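Local atomic coordinates of 5,10-methylenetetrahydrofolate dehydrogenase (Bombyx mori, PDB entry 5ZF1), a protein that probably oxidises 5,10-methylenetetrahydrofolate to 5,10-methenyltetrahydrofolate with NADP+ as the electron acceptor, a step in folate-dependent one-carbon metabolism. Residues 160-165 / 211-216. Sequence-based numbering, arbitrary orientation.
Sequences NAVVIG and RNADII
N160 and D214 meet where two parallel strands of the Rossmann-type NAD(P)-binding domain begin side by side, a worked example of polar side chains fixing the start of a strand pair. The carboxylate of D214 hangs from a CG anti to the carbonyl carbon, beside its own backbone N (chi1 -55°), and OD2 accepts the backbone N-H of N160 through its anti lone pair, N to OD2 2.9 Å; OD1 faces K232 in a salt bridge. An alanine here would probably leave the backbone N-H of N160 without this acceptor and K232 without this charged mate. On N160 the side-chain amide turns to the backbone of N212: ND2 donates to O of N212, the residue just past helix 203-211, at 3.1 Å; that oxygen lies almost in the amide plane of N160. Amide and carboxylate planes differ by 31°. Regular parallel pairing follows, I215 N bonding to N160 O and V162 N to I215 O. On one face the CB atoms of A161 and I215 lie 4.2 Å apart. The other, covered by helix 203-211, carries V162, I164 and I216. There V162 CG2, anti to its carbonyl carbon, touches A213 CB at 3.7 Å, and I164 CD1 rests against I216 CG2 at 3.9 Å.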
ATOM      1  N   ASN B 160     -18.571  -6.683  -1.364  1.00 16.01           N
ATOM      2  CA  ASN B 160     -17.469  -7.561  -1.793  1.00 16.54           C
ATOM      3  C   ASN B 160     -16.919  -7.074  -3.129  1.00 14.98           C
ATOM      4  O   ASN B 160     -17.626  -7.102  -4.143  1.00 18.03           O
ATOM      5  CB  ASN B 160     -17.972  -8.998  -1.940  1.00 16.19           C
ATOM      6  CG  ASN B 160     -18.275  -9.667  -0.619  1.00 22.61           C
ATOM      7  OD1 ASN B 160     -17.989  -9.138   0.453  1.00 21.01           O
ATOM      8  ND2 ASN B 160     -18.862 -10.857  -0.695  1.00 26.25           N
ATOM      9  N   ALA B 161     -15.644  -6.669  -3.158  1.00 17.09           N
ATOM     10  CA  ALA B 161     -15.024  -6.179  -4.378  1.00 12.87           C
ATOM     11  C   ALA B 161     -13.846  -7.076  -4.698  1.00 17.33           C
ATOM     12  O   ALA B 161     -13.043  -7.384  -3.812  1.00 19.39           O
ATOM     13  CB  ALA B 161     -14.562  -4.718  -4.251  1.00 15.63           C
ATOM     14  N   VAL B 162     -13.776  -7.540  -5.932  1.00 11.77           N
ATOM     15  CA  VAL B 162     -12.621  -8.311  -6.394  1.00 12.80           C
ATOM     16  C   VAL B 162     -11.866  -7.436  -7.382  1.00 16.32           C
ATOM     17  O   VAL B 162     -12.454  -6.931  -8.342  1.00 14.99           O
ATOM     18  CB  VAL B 162     -13.053  -9.638  -7.048  1.00 13.76           C
ATOM     19  CG1 VAL B 162     -11.831 -10.338  -7.718  1.00 16.39           C
ATOM     20  CG2 VAL B 162     -13.716 -10.537  -6.022  1.00 16.57           C
ATOM     21  N   VAL B 163     -10.557  -7.284  -7.177  1.00 11.99           N
ATOM     22  CA  VAL B 163      -9.702  -6.587  -8.129  1.00 11.32           C
ATOM     23  C   VAL B 163      -8.812  -7.654  -8.736  1.00 14.69           C
ATOM     24  O   VAL B 163      -8.081  -8.323  -7.999  1.00 15.48           O
ATOM     25  CB  VAL B 163      -8.852  -5.503  -7.454  1.00 16.20           C
ATOM     26  CG1 VAL B 163      -7.958  -4.824  -8.504  1.00 16.88           C
ATOM     27  CG2 VAL B 163      -9.742  -4.456  -6.738  1.00 17.98           C
ATOM     28  N   ILE B 164      -8.885  -7.823 -10.055  1.00 15.03           N
ATOM     29  CA  ILE B 164      -8.058  -8.804 -10.765  1.00 14.08           C
ATOM     30  C   ILE B 164      -6.870  -8.039 -11.326  1.00 14.74           C
ATOM     31  O   ILE B 164      -7.014  -7.272 -12.280  1.00 17.95           O
ATOM     32  CB  ILE B 164      -8.838  -9.527 -11.878  1.00 15.55           C
ATOM     33  CG1 ILE B 164     -10.089 -10.186 -11.306  1.00 17.87           C
ATOM     34  CG2 ILE B 164      -7.927 -10.605 -12.540  1.00 17.64           C
ATOM     35  CD1 ILE B 164     -11.013 -10.782 -12.329  1.00 18.83           C
ATOM     36  N   GLY B 165      -5.701  -8.211 -10.715  1.00 15.85           N
ATOM     37  CA  GLY B 165      -4.524  -7.447 -11.109  1.00 15.78           C
ATOM     38  C   GLY B 165      -3.958  -6.756  -9.890  1.00 16.46           C
ATOM     39  O   GLY B 165      -4.672  -6.142  -9.099  1.00 16.83           O
ATOM     40  N   ARG B 211     -17.940 -14.995  -8.351  1.00 18.59           N
ATOM     41  CA  ARG B 211     -19.360 -15.305  -8.206  1.00 20.24           C
ATOM     42  C   ARG B 211     -19.946 -14.691  -6.960  1.00 25.09           C
ATOM     43  O   ARG B 211     -21.164 -14.486  -6.896  1.00 22.40           O
ATOM     44  CB  ARG B 211     -19.585 -16.817  -8.151  1.00 25.65           C
ATOM     45  CG  ARG B 211     -19.411 -17.515  -9.453  1.00 25.47           C
ATOM     46  CD  ARG B 211     -19.961 -18.958  -9.364  1.00 32.39           C
ATOM     47  NE  ARG B 211     -19.390 -19.727  -8.254  1.00 28.60           N
ATOM     48  CZ  ARG B 211     -18.313 -20.505  -8.359  1.00 37.57           C
ATOM     49  NH1 ARG B 211     -17.681 -20.611  -9.521  1.00 27.72           N
ATOM     50  NH2 ARG B 211     -17.866 -21.173  -7.303  1.00 38.22           N
ATOM     51  N   ASN B 212     -19.119 -14.419  -5.954  1.00 21.73           N
ATOM     52  CA  ASN B 212     -19.605 -13.827  -4.722  1.00 21.97           C
ATOM     53  C   ASN B 212     -19.367 -12.324  -4.660  1.00 16.33           C
ATOM     54  O   ASN B 212     -19.622 -11.713  -3.617  1.00 20.99           O
ATOM     55  CB  ASN B 212     -18.957 -14.519  -3.526  1.00 26.72           C
ATOM     56  CG  ASN B 212     -19.356 -15.979  -3.427  1.00 36.91           C
ATOM     57  OD1 ASN B 212     -18.531 -16.878  -3.602  1.00 42.45           O
ATOM     58  ND2 ASN B 212     -20.641 -16.221  -3.198  1.00 35.36           N
ATOM     59  N   ALA B 213     -18.897 -11.715  -5.744  1.00 15.83           N
ATOM     60  CA  ALA B 213     -18.493 -10.314  -5.725  1.00 16.03           C
ATOM     61  C   ALA B 213     -19.646  -9.414  -6.133  1.00 17.27           C
ATOM     62  O   ALA B 213     -20.354  -9.689  -7.103  1.00 18.33           O
ATOM     63  CB  ALA B 213     -17.311 -10.075  -6.679  1.00 16.01           C
ATOM     64  N   ASP B 214     -19.801  -8.309  -5.409  1.00 17.53           N
ATOM     65  CA  ASP B 214     -20.680  -7.246  -5.870  1.00 14.37           C
ATOM     66  C   ASP B 214     -20.035  -6.354  -6.918  1.00 16.36           C
ATOM     67  O   ASP B 214     -20.747  -5.726  -7.709  1.00 19.34           O
ATOM     68  CB  ASP B 214     -21.093  -6.410  -4.666  1.00 18.94           C
ATOM     69  CG  ASP B 214     -21.710  -7.251  -3.597  1.00 23.14           C
ATOM     70  OD1 ASP B 214     -22.728  -7.913  -3.909  1.00 24.35           O
ATOM     71  OD2 ASP B 214     -21.172  -7.283  -2.465  1.00 22.61           O
ATOM     72  N   ILE B 215     -18.705  -6.277  -6.941  1.00 16.12           N
ATOM     73  CA  ILE B 215     -17.963  -5.444  -7.877  1.00 12.76           C
ATOM     74  C   ILE B 215     -16.774  -6.262  -8.331  1.00 12.29           C
ATOM     75  O   ILE B 215     -16.097  -6.851  -7.485  1.00 15.25           O
ATOM     76  CB  ILE B 215     -17.468  -4.136  -7.226  1.00 18.24           C
ATOM     77  CG1 ILE B 215     -18.654  -3.285  -6.731  1.00 15.81           C
ATOM     78  CG2 ILE B 215     -16.638  -3.314  -8.197  1.00 17.81           C
ATOM     79  CD1 ILE B 215     -18.221  -2.208  -5.725  1.00 19.58           C
ATOM     80  N   ILE B 216     -16.537  -6.313  -9.642  1.00 15.90           N
ATOM     81  CA  ILE B 216     -15.309  -6.888 -10.212  1.00 13.40           C
ATOM     82  C   ILE B 216     -14.626  -5.816 -11.040  1.00 15.54           C
ATOM     83  O   ILE B 216     -15.251  -5.191 -11.904  1.00 17.67           O
ATOM     84  CB  ILE B 216     -15.590  -8.131 -11.077  1.00 14.82           C
ATOM     85  CG1 ILE B 216     -16.356  -9.189 -10.292  1.00 15.23           C
ATOM     86  CG2 ILE B 216     -14.240  -8.736 -11.644  1.00 15.94           C
ATOM     87  CD1 ILE B 216     -16.801 -10.372 -11.208  1.00 22.62           C
TER